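Local coordinates for transcriptional regulator (Mesorhizobium loti, PDB 3BHQ), which probably binds cis-regulatory DNA and controls transcription as a member of the TetR family, at residues L95-I100 with H194-V199. Residues are numbered along the deposited sequence; the frame is centred on the assembly and turned at random.
Sequences LARRLI and HADASV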
ATOM      1  N   LEU A  95       1.916  13.025 -17.115  1.00 18.24           N
ATOM      2  CA  LEU A  95       2.755  12.348 -16.108  1.00 18.83           C
ATOM      3  C   LEU A  95       1.938  11.327 -15.314  1.00 18.28           C
ATOM      4  O   LEU A  95       2.374  10.172 -15.162  1.00 20.24           O
ATOM      5  CB  LEU A  95       3.385  13.357 -15.127  1.00 19.56           C
ATOM      6  CG  LEU A  95       4.188  12.828 -13.935  1.00 21.67           C
ATOM      7  CD1 LEU A  95       5.333  11.961 -14.481  1.00 26.45           C
ATOM      8  CD2 LEU A  95       4.719  13.934 -13.056  1.00 27.84           C
ATOM      9  N   ALA A  96       0.783  11.763 -14.821  1.00 18.45           N
ATOM     10  CA  ALA A  96      -0.098  10.883 -14.001  1.00 19.43           C
ATOM     11  C   ALA A  96      -0.517   9.634 -14.747  1.00 19.68           C
ATOM     12  O   ALA A  96      -0.498   8.525 -14.193  1.00 19.91           O
ATOM     13  CB  ALA A  96      -1.322  11.621 -13.535  1.00 18.59           C
ATOM     14  N   ARG A  97      -0.899   9.793 -16.009  1.00 18.29           N
ATOM     15  CA  ARG A  97      -1.282   8.650 -16.843  1.00 20.68           C
ATOM     16  C   ARG A  97      -0.124   7.656 -17.013  1.00 22.82           C
ATOM     17  O   ARG A  97      -0.332   6.433 -16.919  1.00 22.59           O
ATOM     18  CB  ARG A  97      -1.811   9.120 -18.201  1.00 21.29           C
ATOM     19  CG  ARG A  97      -3.127   9.872 -18.116  1.00 25.27           C
ATOM     20  CD  ARG A  97      -3.410  10.568 -19.430  1.00 26.95           C
ATOM     21  NE  ARG A  97      -4.591  11.442 -19.392  1.00 28.72           N
ATOM     22  CZ  ARG A  97      -5.128  12.009 -20.482  1.00 34.66           C
ATOM     23  NH1 ARG A  97      -4.640  11.784 -21.705  1.00 34.59           N
ATOM     24  NH2 ARG A  97      -6.191  12.799 -20.370  1.00 33.03           N
ATOM     25  N   ARG A  98       1.102   8.160 -17.224  1.00 22.36           N
ATOM     26  CA  ARG A  98       2.285   7.294 -17.355  0.50 21.61           C
ATOM     27  C   ARG A  98       2.628   6.611 -16.029  1.00 21.59           C
ATOM     28  O   ARG A  98       2.982   5.429 -16.018  1.00 24.20           O
ATOM     29  CB  ARG A  98       3.514   8.058 -17.869  0.50 22.16           C
ATOM     30  CG  ARG A  98       3.392   8.581 -19.286  0.50 28.78           C
ATOM     31  CD  ARG A  98       3.479   7.477 -20.365  0.50 33.52           C
ATOM     32  NE  ARG A  98       4.808   6.850 -20.429  0.50 37.29           N
ATOM     33  CZ  ARG A  98       5.173   5.651 -19.953  0.50 32.88           C
ATOM     34  NH1 ARG A  98       6.439   5.266 -20.108  0.50 34.33           N
ATOM     35  NH2 ARG A  98       4.316   4.823 -19.348  0.50 35.33           N
ATOM     36  N   LEU A  99       2.530   7.351 -14.912  1.00 19.07           N
ATOM     37  CA  LEU A  99       2.813   6.789 -13.564  1.00 21.76           C
ATOM     38  C   LEU A  99       1.889   5.631 -13.260  1.00 21.16           C
ATOM     39  O   LEU A  99       2.344   4.595 -12.749  1.00 20.61           O
ATOM     40  CB  LEU A  99       2.675   7.837 -12.450  1.00 23.38           C
ATOM     41  CG  LEU A  99       3.662   8.998 -12.384  1.00 24.83           C
ATOM     42  CD1 LEU A  99       3.230   9.954 -11.259  1.00 25.20           C
ATOM     43  CD2 LEU A  99       5.108   8.503 -12.185  1.00 26.05           C
ATOM     44  N   ILE A 100       0.599   5.803 -13.529  1.00 20.99           N
ATOM     45  CA  ILE A 100      -0.387   4.720 -13.333  0.50 22.44           C
ATOM     46  C   ILE A 100      -0.015   3.510 -14.148  1.00 23.83           C
ATOM     47  O   ILE A 100       0.037   2.410 -13.645  1.00 22.69           O
ATOM     48  CB  ILE A 100      -1.831   5.117 -13.753  0.50 22.73           C
ATOM     49  CG1 ILE A 100      -2.398   6.085 -12.728  0.50 18.11           C
ATOM     50  CG2 ILE A 100      -2.755   3.871 -13.877  0.50 21.28           C
ATOM     51  CD1 ILE A 100      -3.767   6.616 -13.089  0.50 25.31           C
ATOM     52  N   HIS A 194      -9.271   8.758 -14.002  1.00 31.60           N
ATOM     53  CA  HIS A 194      -8.684   8.674 -12.666  1.00 30.40           C
ATOM     54  C   HIS A 194      -7.474   9.601 -12.497  1.00 26.02           C
ATOM     55  O   HIS A 194      -7.401  10.360 -11.549  1.00 26.38           O
ATOM     56  CB  HIS A 194      -8.264   7.241 -12.341  1.00 30.86           C
ATOM     57  CG  HIS A 194      -7.816   7.074 -10.928  1.00 30.50           C
ATOM     58  ND1 HIS A 194      -8.715   7.032  -9.885  1.00 32.14           N
ATOM     59  CD2 HIS A 194      -6.585   6.992 -10.370  1.00 29.84           C
ATOM     60  CE1 HIS A 194      -8.056   6.907  -8.747  1.00 39.70           C
ATOM     61  NE2 HIS A 194      -6.765   6.915  -9.012  1.00 29.96           N
ATOM     62  N   ALA A 195      -6.535   9.497 -13.427  1.00 28.78           N
ATOM     63  CA  ALA A 195      -5.357  10.349 -13.413  1.00 26.81           C
ATOM     64  C   ALA A 195      -5.770  11.838 -13.450  1.00 25.95           C
ATOM     65  O   ALA A 195      -5.285  12.640 -12.656  1.00 24.64           O
ATOM     66  CB  ALA A 195      -4.441  10.006 -14.606  1.00 27.08           C
ATOM     67  N   ASP A 196      -6.721  12.183 -14.318  1.00 25.38           N
ATOM     68  CA  ASP A 196      -7.143  13.576 -14.474  1.00 26.55           C
ATOM     69  C   ASP A 196      -7.831  14.156 -13.257  1.00 26.00           C
ATOM     70  O   ASP A 196      -7.597  15.308 -12.902  1.00 25.06           O
ATOM     71  CB  ASP A 196      -8.027  13.761 -15.705  1.00 26.78           C
ATOM     72  CG  ASP A 196      -7.324  13.414 -16.997  1.00 27.82           C
ATOM     73  OD1 ASP A 196      -6.111  13.066 -17.028  1.00 25.24           O
ATOM     74  OD2 ASP A 196      -8.042  13.444 -18.009  1.00 32.95           O
ATOM     75  N   ALA A 197      -8.686  13.354 -12.613  1.00 25.25           N
ATOM     76  CA  ALA A 197      -9.326  13.766 -11.378  1.00 24.18           C
ATOM     77  C   ALA A 197      -8.283  13.998 -10.250  1.00 22.38           C
ATOM     78  O   ALA A 197      -8.396  14.957  -9.496  1.00 24.54           O
ATOM     79  CB  ALA A 197     -10.366  12.703 -10.948  1.00 24.61           C
ATOM     80  N   SER A 198      -7.256  13.146 -10.182  1.00 23.76           N
ATOM     81  CA  SER A 198      -6.171  13.287  -9.194  1.00 22.39           C
ATOM     82  C   SER A 198      -5.382  14.600  -9.439  1.00 21.21           C
ATOM     83  O   SER A 198      -5.026  15.321  -8.518  1.00 22.00           O
ATOM     84  CB  SER A 198      -5.207  12.100  -9.222  1.00 28.43           C
ATOM     85  OG  SER A 198      -5.897  10.860  -9.108  1.00 28.87           O
ATOM     86  N   VAL A 199      -5.081  14.869 -10.710  1.00 20.00           N
ATOM     87  CA  VAL A 199      -4.380  16.099 -11.110  1.00 21.41           C
ATOM     88  C   VAL A 199      -5.205  17.349 -10.825  1.00 19.95           C
ATOM     89  O   VAL A 199      -4.668  18.355 -10.360  1.00 19.26           O
ATOM     90  CB  VAL A 199      -3.940  16.021 -12.581  1.00 19.88           C
ATOM     91  CG1 VAL A 199      -3.458  17.405 -13.127  1.00 19.07           C
ATOM     92  CG2 VAL A 199      -2.887  14.970 -12.735  1.00 20.89           C
TER
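Arg97 and Asp196 form a side-on, bidentate salt bridge between helices 88-103 and 188-206 in the all-helical C-terminal domain of this TetR-family protein. Arg97 NE donates to Asp196 OD1 at 3.2 Å, and Arg97 NH2 donates to Asp196 OD2 at 3.1 Å with an N-H...O angle of 159°. Both oxygens use their syn lone pairs, and the guanidinium and carboxylate planes lie only 26° apart, the near-coplanarity expected of a two-pronged pair. In Arg97, CD is anti to CA (chi2 167°) and the chain is extended from CG to NE; a long, weak ion pair links Arg97 NH1 to Glu192 OE2.

Next to the bridge, closer to the two backbones, the segment axes approach to 8.8 Å, with alanine facing alanine: Ala96 CB meets Ala195 CB at 3.7 Å. Ala195 CB also touches Arg97 CG, while Ala96 CB meets Val199 CG2 at 3.8 Å. Toward the other end of the alanine pair from Val199, Leu170 of helix 159-181 packs against Ile100 and accepts a hydrogen bond from His194 NE2 through its carbonyl. Ile100 CD1 rests on Ala195 CB and sits at the imidazole edge, in its plane, 3.9 Å from His194 CD2.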